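Local coordinates for protein coronin (Toxoplasma gondii, PDB 4OZU) that probably binds actin filaments and contributes to parasite invasion and egress, the part present here being its WD40 beta-propeller domain, at residues K132-E137 with G149-T154; E173-A178 with L187-K192; V325-A330 with D362-A367. One frame throughout, in Å; residues are numbered along the deposited sequence.

How the contacts relate
Contacts 1 and 2 are corresponding hairpins of two neighbouring propeller blades, each pairing the first strand of a blade with the second. Their centres are about 8 Å apart and they touch, with S174 OG probably hydrogen-bonded to F151 O and L134 packed on L175. Backbone bonds and a bulge carry both; contact 1 adds a lysine over a phenylalanine ring at its exposed end, contact 2 a serine-threonine pair facing the following blade. Contacts 1 and 3 are buried, contact 2 only partly. Contact 3, its centre about 35 Å from that of contact 1 and about 33 Å from that of contact 2, joins two loops by side chains, chiefly around one tyrosine ring.

Contact 1 (K132-E137 with G149-T154); sequences KVLSAE and GCFDGT
Strands 133-138 and 145-150 run antiparallel, with V133 opposite C150 as a non-hydrogen-bonded pair and a classic beta bulge where L134 and S135 both face G149. The strong bonds flank that pair: F151 N gives to K132 O at 2.9 Å and L134 N to G149 O at 2.7 Å, both nearly straight and almost along the C=O axes. G149 O also takes a weak bond from S135 N, so one carbonyl serves both bulge residues. S135 OG, folded back between its own N and C (chi1 62°), leans over G149, where no side chain stands in its way, and accepts a weak bond from G149 N at 3.0 Å. These are the innermost and second strands of a propeller blade, in a predicted WD repeat, and the type I turn C150-G153 leads into the third strand. D152 sits where WD repeats characteristically carry an aspartate: its OD1 takes T154 N at 2.9 Å, an Asx turn, approached from above the carboxylate plane. C150 SG, anti to its backbone N, receives D152 N at 3.5 Å and helps fix the turn. At the outer end K132 and F151 lie side by side, pointing the same way. The lysine leaves through the crowded chi1 position (59°) and then runs extended, so CE comes over one face of the F151 ring, 3.9 Å from its centroid in a CH-pi contact. NZ follows above the same face at 4.7 Å from that centroid, a cation-pi arrangement. L134 crosses obliquely to the ring edge, its CD1 4.0 Å from F151 CD1. Farther along the first strand, E137 forms a salt bridge with K179 of the next blade, while A136 N is held by D84 of the preceding one.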
# COMPACT_ATOMS: atom_id res chain seq x y z
N LYS A 132 9.01 16.68 -7.43
CA LYS A 132 7.77 16.13 -6.89
C LYS A 132 8.03 14.83 -6.14
O LYS A 132 8.86 14.01 -6.55
CB LYS A 132 6.75 15.91 -8.00
CG LYS A 132 7.17 14.98 -9.12
CD LYS A 132 6.10 14.93 -10.20
CE LYS A 132 6.48 14.03 -11.36
NZ LYS A 132 5.52 14.15 -12.48
N VAL A 133 7.33 14.68 -5.02
CA VAL A 133 7.45 13.48 -4.21
C VAL A 133 6.35 12.52 -4.60
O VAL A 133 5.18 12.90 -4.71
CB VAL A 133 7.39 13.82 -2.72
CG1 VAL A 133 7.41 12.55 -1.88
CG2 VAL A 133 8.57 14.71 -2.34
N LEU A 134 6.73 11.26 -4.81
CA LEU A 134 5.85 10.28 -5.44
C LEU A 134 5.36 9.21 -4.48
O LEU A 134 4.45 8.45 -4.82
CB LEU A 134 6.56 9.62 -6.61
CG LEU A 134 7.08 10.54 -7.71
CD1 LEU A 134 7.83 9.72 -8.75
CD2 LEU A 134 5.94 11.32 -8.35
N SER A 135 5.97 9.12 -3.31
CA SER A 135 5.54 8.15 -2.32
C SER A 135 5.80 8.64 -0.92
O SER A 135 6.69 9.45 -0.68
CB SER A 135 6.25 6.81 -2.55
OG SER A 135 7.65 6.94 -2.39
N ALA A 136 4.99 8.15 0.02
CA ALA A 136 5.17 8.43 1.43
C ALA A 136 4.69 7.19 2.17
O ALA A 136 3.49 6.94 2.26
CB ALA A 136 4.40 9.65 1.86
N GLU A 137 5.64 6.41 2.68
CA GLU A 137 5.35 5.12 3.29
C GLU A 137 5.84 5.03 4.73
O GLU A 137 7.02 5.28 5.03
CB GLU A 137 5.98 3.99 2.47
CG GLU A 137 5.34 3.78 1.10
CD GLU A 137 4.08 2.92 1.14
OE1 GLU A 137 3.83 2.26 2.17
OE2 GLU A 137 3.35 2.90 0.13
N GLY A 149 9.82 8.86 -1.57
CA GLY A 149 10.53 8.72 -2.83
C GLY A 149 10.24 9.89 -3.74
O GLY A 149 9.09 10.30 -3.92
N CYS A 150 11.30 10.42 -4.33
CA CYS A 150 11.23 11.64 -5.12
C CYS A 150 11.44 11.32 -6.60
O CYS A 150 12.13 10.38 -6.96
CB CYS A 150 12.29 12.63 -4.63
SG CYS A 150 12.35 14.19 -5.51
N PHE A 151 10.82 12.12 -7.46
CA PHE A 151 10.96 11.98 -8.90
C PHE A 151 12.42 12.10 -9.35
O PHE A 151 12.78 11.64 -10.43
CB PHE A 151 10.10 13.03 -9.60
CG PHE A 151 10.09 12.93 -11.09
CD1 PHE A 151 9.54 11.82 -11.73
CD2 PHE A 151 10.58 13.96 -11.87
CE1 PHE A 151 9.52 11.75 -13.11
CE2 PHE A 151 10.56 13.89 -13.25
CZ PHE A 151 10.03 12.78 -13.87
N ASP A 152 13.26 12.72 -8.52
CA ASP A 152 14.66 12.94 -8.89
C ASP A 152 15.57 11.76 -8.52
O ASP A 152 16.78 11.81 -8.76
CB ASP A 152 15.19 14.24 -8.26
CG ASP A 152 15.43 14.13 -6.77
OD1 ASP A 152 15.14 13.09 -6.15
OD2 ASP A 152 15.92 15.12 -6.19
N GLY A 153 14.97 10.73 -7.94
CA GLY A 153 15.67 9.50 -7.59
C GLY A 153 16.07 9.36 -6.13
O GLY A 153 16.65 8.35 -5.74
N THR A 154 15.75 10.37 -5.33
CA THR A 154 16.09 10.35 -3.91
C THR A 154 15.05 9.62 -3.08
O THR A 154 13.85 9.89 -3.19
CB THR A 154 16.23 11.77 -3.33
OG1 THR A 154 17.14 12.53 -4.13
CG2 THR A 154 16.75 11.73 -1.90

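Contact 2 (E173-A178 with L187-K192)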
# COMPACT_ATOMS: atom_id res chain seq x y z
N GLU A 173 18.06 7.52 -11.55
CA GLU A 173 16.79 7.59 -12.27
C GLU A 173 15.61 7.71 -11.32
O GLU A 173 15.73 7.42 -10.13
CB GLU A 173 16.63 6.37 -13.17
CG GLU A 173 17.69 6.27 -14.26
CD GLU A 173 17.65 7.44 -15.23
OE1 GLU A 173 16.55 7.75 -15.73
OE2 GLU A 173 18.71 8.04 -15.49
N SER A 174 14.47 8.15 -11.85
CA SER A 174 13.28 8.42 -11.05
C SER A 174 12.78 7.18 -10.33
O SER A 174 12.84 6.08 -10.86
CB SER A 174 12.15 8.98 -11.92
OG SER A 174 12.57 10.12 -12.64
N LEU A 175 12.26 7.38 -9.12
CA LEU A 175 11.61 6.31 -8.37
C LEU A 175 10.21 6.01 -8.91
O LEU A 175 9.49 6.91 -9.34
CB LEU A 175 11.54 6.68 -6.90
CG LEU A 175 12.90 6.55 -6.22
CD1 LEU A 175 13.08 7.62 -5.16
CD2 LEU A 175 13.04 5.16 -5.61
N LEU A 176 9.82 4.73 -8.86
CA LEU A 176 8.52 4.29 -9.35
C LEU A 176 7.73 3.59 -8.25
O LEU A 176 6.50 3.51 -8.31
CB LEU A 176 8.70 3.35 -10.55
CG LEU A 176 9.23 3.97 -11.84
CD1 LEU A 176 9.59 2.89 -12.84
CD2 LEU A 176 8.20 4.92 -12.43
N SER A 177 8.44 3.09 -7.24
CA SER A 177 7.78 2.53 -6.07
C SER A 177 8.78 2.42 -4.92
O SER A 177 9.99 2.35 -5.14
CB SER A 177 7.17 1.16 -6.38
OG SER A 177 8.17 0.16 -6.48
N ALA A 178 8.26 2.43 -3.70
CA ALA A 178 9.10 2.29 -2.51
C ALA A 178 8.25 1.66 -1.42
O ALA A 178 7.17 2.15 -1.12
CB ALA A 178 9.65 3.64 -2.07
N LEU A 187 14.13 -1.07 3.02
CA LEU A 187 13.21 -0.53 2.04
C LEU A 187 13.59 -1.10 0.69
O LEU A 187 14.78 -1.32 0.42
CB LEU A 187 13.26 0.99 2.03
CG LEU A 187 12.23 1.70 1.16
CD1 LEU A 187 11.10 2.24 2.00
CD2 LEU A 187 12.91 2.79 0.38
N ALA A 188 12.59 -1.40 -0.13
CA ALA A 188 12.83 -1.78 -1.52
C ALA A 188 12.20 -0.73 -2.41
O ALA A 188 11.12 -0.20 -2.10
CB ALA A 188 12.27 -3.15 -1.82
N CYS A 189 12.87 -0.41 -3.50
CA CYS A 189 12.33 0.54 -4.46
C CYS A 189 12.69 0.15 -5.88
O CYS A 189 13.67 -0.54 -6.11
CB CYS A 189 12.84 1.96 -4.16
SG CYS A 189 14.63 2.14 -4.18
N THR A 190 11.85 0.57 -6.82
CA THR A 190 12.12 0.41 -8.23
C THR A 190 12.42 1.77 -8.84
O THR A 190 11.87 2.78 -8.41
CB THR A 190 10.95 -0.24 -8.97
OG1 THR A 190 9.75 0.49 -8.68
CG2 THR A 190 10.78 -1.70 -8.53
N THR A 191 13.29 1.78 -9.83
CA THR A 191 13.62 3.01 -10.54
C THR A 191 13.45 2.82 -12.03
O THR A 191 13.30 1.69 -12.52
CB THR A 191 15.06 3.48 -10.22
OG1 THR A 191 15.95 2.36 -10.24
CG2 THR A 191 15.10 4.13 -8.85
N LYS A 192 13.48 3.93 -12.75
CA LYS A 192 13.19 3.94 -14.17
C LYS A 192 14.26 3.23 -15.00
O LYS A 192 14.04 2.91 -16.16
CB LYS A 192 13.02 5.39 -14.64
CG LYS A 192 12.14 5.55 -15.86
CD LYS A 192 12.02 7.01 -16.25
CE LYS A 192 11.84 7.18 -17.75
NZ LYS A 192 12.03 8.59 -18.18
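S177 OG donates to T190 OG1 at 2.7 Å, the one side-chain hydrogen bond joining the two strands. Both hydroxyls occupy the crowded position between their own backbone N and carbonyl carbon (chi1 75° and 52°), which turns them toward each other on the same sheet face. Next to them, T190 N reaches S177 O at 3.1 Å from above the carbonyl plane, and on the other side of T190 its carbonyl accepts L176 N at 2.9 Å. K192 N closes the open end on S174 O, also at 2.9 Å. The register slips by one residue between the L175-T191 pair and the S177-T190 and A178-C189 pairs, a beta bulge at L176 in this first-to-second-strand hairpin of a WD40 blade. On the face carrying L175, C189, T191 and A178, L175 turns CD2 onto C189 CB at 3.5 Å, and A178 CB meets L187 CD2 at 4.2 Å. T191 CG2 crosses obliquely beside the leucine and lies 3.6 Å from E173 O, a buried carbonyl without a polar partner in the model. L176 lays CD1 over the backbone of T191 and K192. Much of what positions this shell comes from the neighbouring blades. C219 O binds T190 OG1 and C221 N binds S177 OG, so the hydroxyl pair is gripped at both ends from the following blade; T191 OG1 bonds within its own blade, to D193. Strand 154-159 of the preceding blade packs V155 against L175 and L187, and F157 against L187.

Contact 3 (V325-A330 with D362-A367); sequences VDQMRA and DLYPPA
The closing blade of the propeller, whose strand 16-25, beside 343-350, comes from the N-terminal part of the chain, meets the C-terminal extension here: 325-330 connects the blade's strands 317-319 and 331-339, while the loop segment 362-367 follows strand 343-350. No hydrogen bond spans the two segments; the Y364 ring does most of the work. Q327, its CG anti to the carbonyl carbon (chi1 -72°) and its chain extended, slides past the tyrosine in the opposite direction over one ring face. Its CG stands 3.9 Å from the ring centroid, a CH-pi contact, and NE2 ends 3.4 Å from Y364 CG. The amide plane is steep to the ring, 72° between them, so the two groups do not stack flat. NE2 gives its hydrogen bond to V392 O near the end of this construct, which holds the amide in place above the ring. On the opposite face lies L363 CB of the tyrosine's own segment, 3.8 Å above the Y364 ring plane. V325 reaches in tip to tip, CG2 at 3.9 Å from Y364 CE1. At the far edge A330 receives the phenol, with Y364 OH 3.3 Å from A330 CA; the hydroxyl is satisfied just beyond, by E331 O. A330 also sets CB 4.0 Å from L363 CD1. The receiving loop is a short 3-10 turn, with R329 N on D326 O at 3.1 Å and A330 N on Q327 O, and it ends in left-handed backbone angles at A330. A salt bridge from R329 NE to D326 OD2, 3.0 Å, straps its other side. A buried tyrosine thus packs the 362-367 segment against a blade loop, consistent with the C-terminal extension that packs on the WD40 propeller in coronins.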
# COMPACT_ATOMS: atom_id res chain seq x y z
N VAL A 325 -11.50 -6.05 8.34
CA VAL A 325 -12.32 -6.98 7.55
C VAL A 325 -13.46 -7.57 8.38
O VAL A 325 -13.40 -7.61 9.61
CB VAL A 325 -11.49 -8.14 6.94
CG1 VAL A 325 -10.34 -7.60 6.08
CG2 VAL A 325 -10.99 -9.11 8.01
N ASP A 326 -14.48 -8.02 7.67
CA ASP A 326 -15.68 -8.59 8.28
C ASP A 326 -15.49 -10.09 8.47
O ASP A 326 -15.67 -10.88 7.54
CB ASP A 326 -16.90 -8.29 7.40
CG ASP A 326 -18.21 -8.62 8.08
OD1 ASP A 326 -18.22 -9.44 9.02
OD2 ASP A 326 -19.24 -8.05 7.66
N GLN A 327 -15.12 -10.48 9.68
CA GLN A 327 -14.73 -11.85 9.96
C GLN A 327 -15.89 -12.82 9.83
O GLN A 327 -15.71 -13.97 9.44
CB GLN A 327 -14.12 -11.95 11.35
CG GLN A 327 -12.73 -11.32 11.44
CD GLN A 327 -12.08 -11.55 12.79
OE1 GLN A 327 -12.66 -11.25 13.83
NE2 GLN A 327 -10.87 -12.11 12.78
N MET A 328 -17.10 -12.36 10.16
CA MET A 328 -18.26 -13.24 10.11
C MET A 328 -18.67 -13.57 8.67
O MET A 328 -19.47 -14.48 8.44
CB MET A 328 -19.43 -12.62 10.87
CG MET A 328 -19.23 -12.61 12.38
SD MET A 328 -18.85 -14.25 13.04
CE MET A 328 -20.32 -15.16 12.59
N ARG A 329 -18.12 -12.84 7.71
CA ARG A 329 -18.40 -13.09 6.30
C ARG A 329 -17.27 -13.86 5.62
O ARG A 329 -17.31 -14.09 4.41
CB ARG A 329 -18.64 -11.77 5.56
CG ARG A 329 -19.94 -11.09 5.98
CD ARG A 329 -20.38 -10.07 4.94
NE ARG A 329 -19.39 -9.01 4.78
CZ ARG A 329 -18.87 -8.61 3.61
NH1 ARG A 329 -19.24 -9.18 2.46
NH2 ARG A 329 -17.98 -7.64 3.60
N ALA A 330 -16.27 -14.25 6.41
CA ALA A 330 -15.07 -14.91 5.89
C ALA A 330 -14.39 -14.01 4.87
O ALA A 330 -13.76 -14.47 3.92
CB ALA A 330 -15.41 -16.26 5.27
N ASP A 362 -9.93 -20.55 11.35
CA ASP A 362 -8.70 -20.96 10.69
C ASP A 362 -8.23 -19.95 9.65
O ASP A 362 -7.11 -20.04 9.15
CB ASP A 362 -8.87 -22.33 10.04
CG ASP A 362 -9.88 -22.31 8.90
OD1 ASP A 362 -10.99 -21.78 9.09
OD2 ASP A 362 -9.55 -22.82 7.81
N LEU A 363 -9.09 -18.99 9.30
CA LEU A 363 -8.75 -18.02 8.26
C LEU A 363 -8.07 -16.76 8.81
O LEU A 363 -7.62 -15.91 8.04
CB LEU A 363 -10.00 -17.61 7.48
CG LEU A 363 -10.65 -18.71 6.64
CD1 LEU A 363 -11.92 -18.16 6.02
CD2 LEU A 363 -9.71 -19.23 5.55
N TYR A 364 -7.98 -16.65 10.13
CA TYR A 364 -7.52 -15.41 10.76
C TYR A 364 -6.39 -15.63 11.76
O TYR A 364 -6.62 -15.70 12.97
CB TYR A 364 -8.70 -14.71 11.43
CG TYR A 364 -9.77 -14.36 10.44
CD1 TYR A 364 -9.62 -13.28 9.59
CD2 TYR A 364 -10.90 -15.14 10.31
CE1 TYR A 364 -10.58 -12.96 8.65
CE2 TYR A 364 -11.87 -14.83 9.38
CZ TYR A 364 -11.71 -13.75 8.56
OH TYR A 364 -12.68 -13.45 7.63
N PRO A 365 -5.15 -15.73 11.25
CA PRO A 365 -3.99 -15.71 12.13
C PRO A 365 -3.85 -14.34 12.80
O PRO A 365 -4.52 -13.40 12.38
CB PRO A 365 -2.81 -15.99 11.20
CG PRO A 365 -3.42 -16.52 9.93
CD PRO A 365 -4.77 -15.91 9.83
N PRO A 366 -2.97 -14.24 13.81
CA PRO A 366 -2.73 -12.95 14.46
C PRO A 366 -2.36 -11.87 13.45
O PRO A 366 -1.40 -12.02 12.69
CB PRO A 366 -1.57 -13.26 15.41
CG PRO A 366 -1.68 -14.73 15.67
CD PRO A 366 -2.15 -15.32 14.38
N ALA A 367 -3.14 -10.79 13.44
CA ALA A 367 -3.01 -9.75 12.43
C ALA A 367 -2.12 -8.63 12.94
O ALA A 367 -2.01 -8.43 14.15
CB ALA A 367 -4.37 -9.21 12.07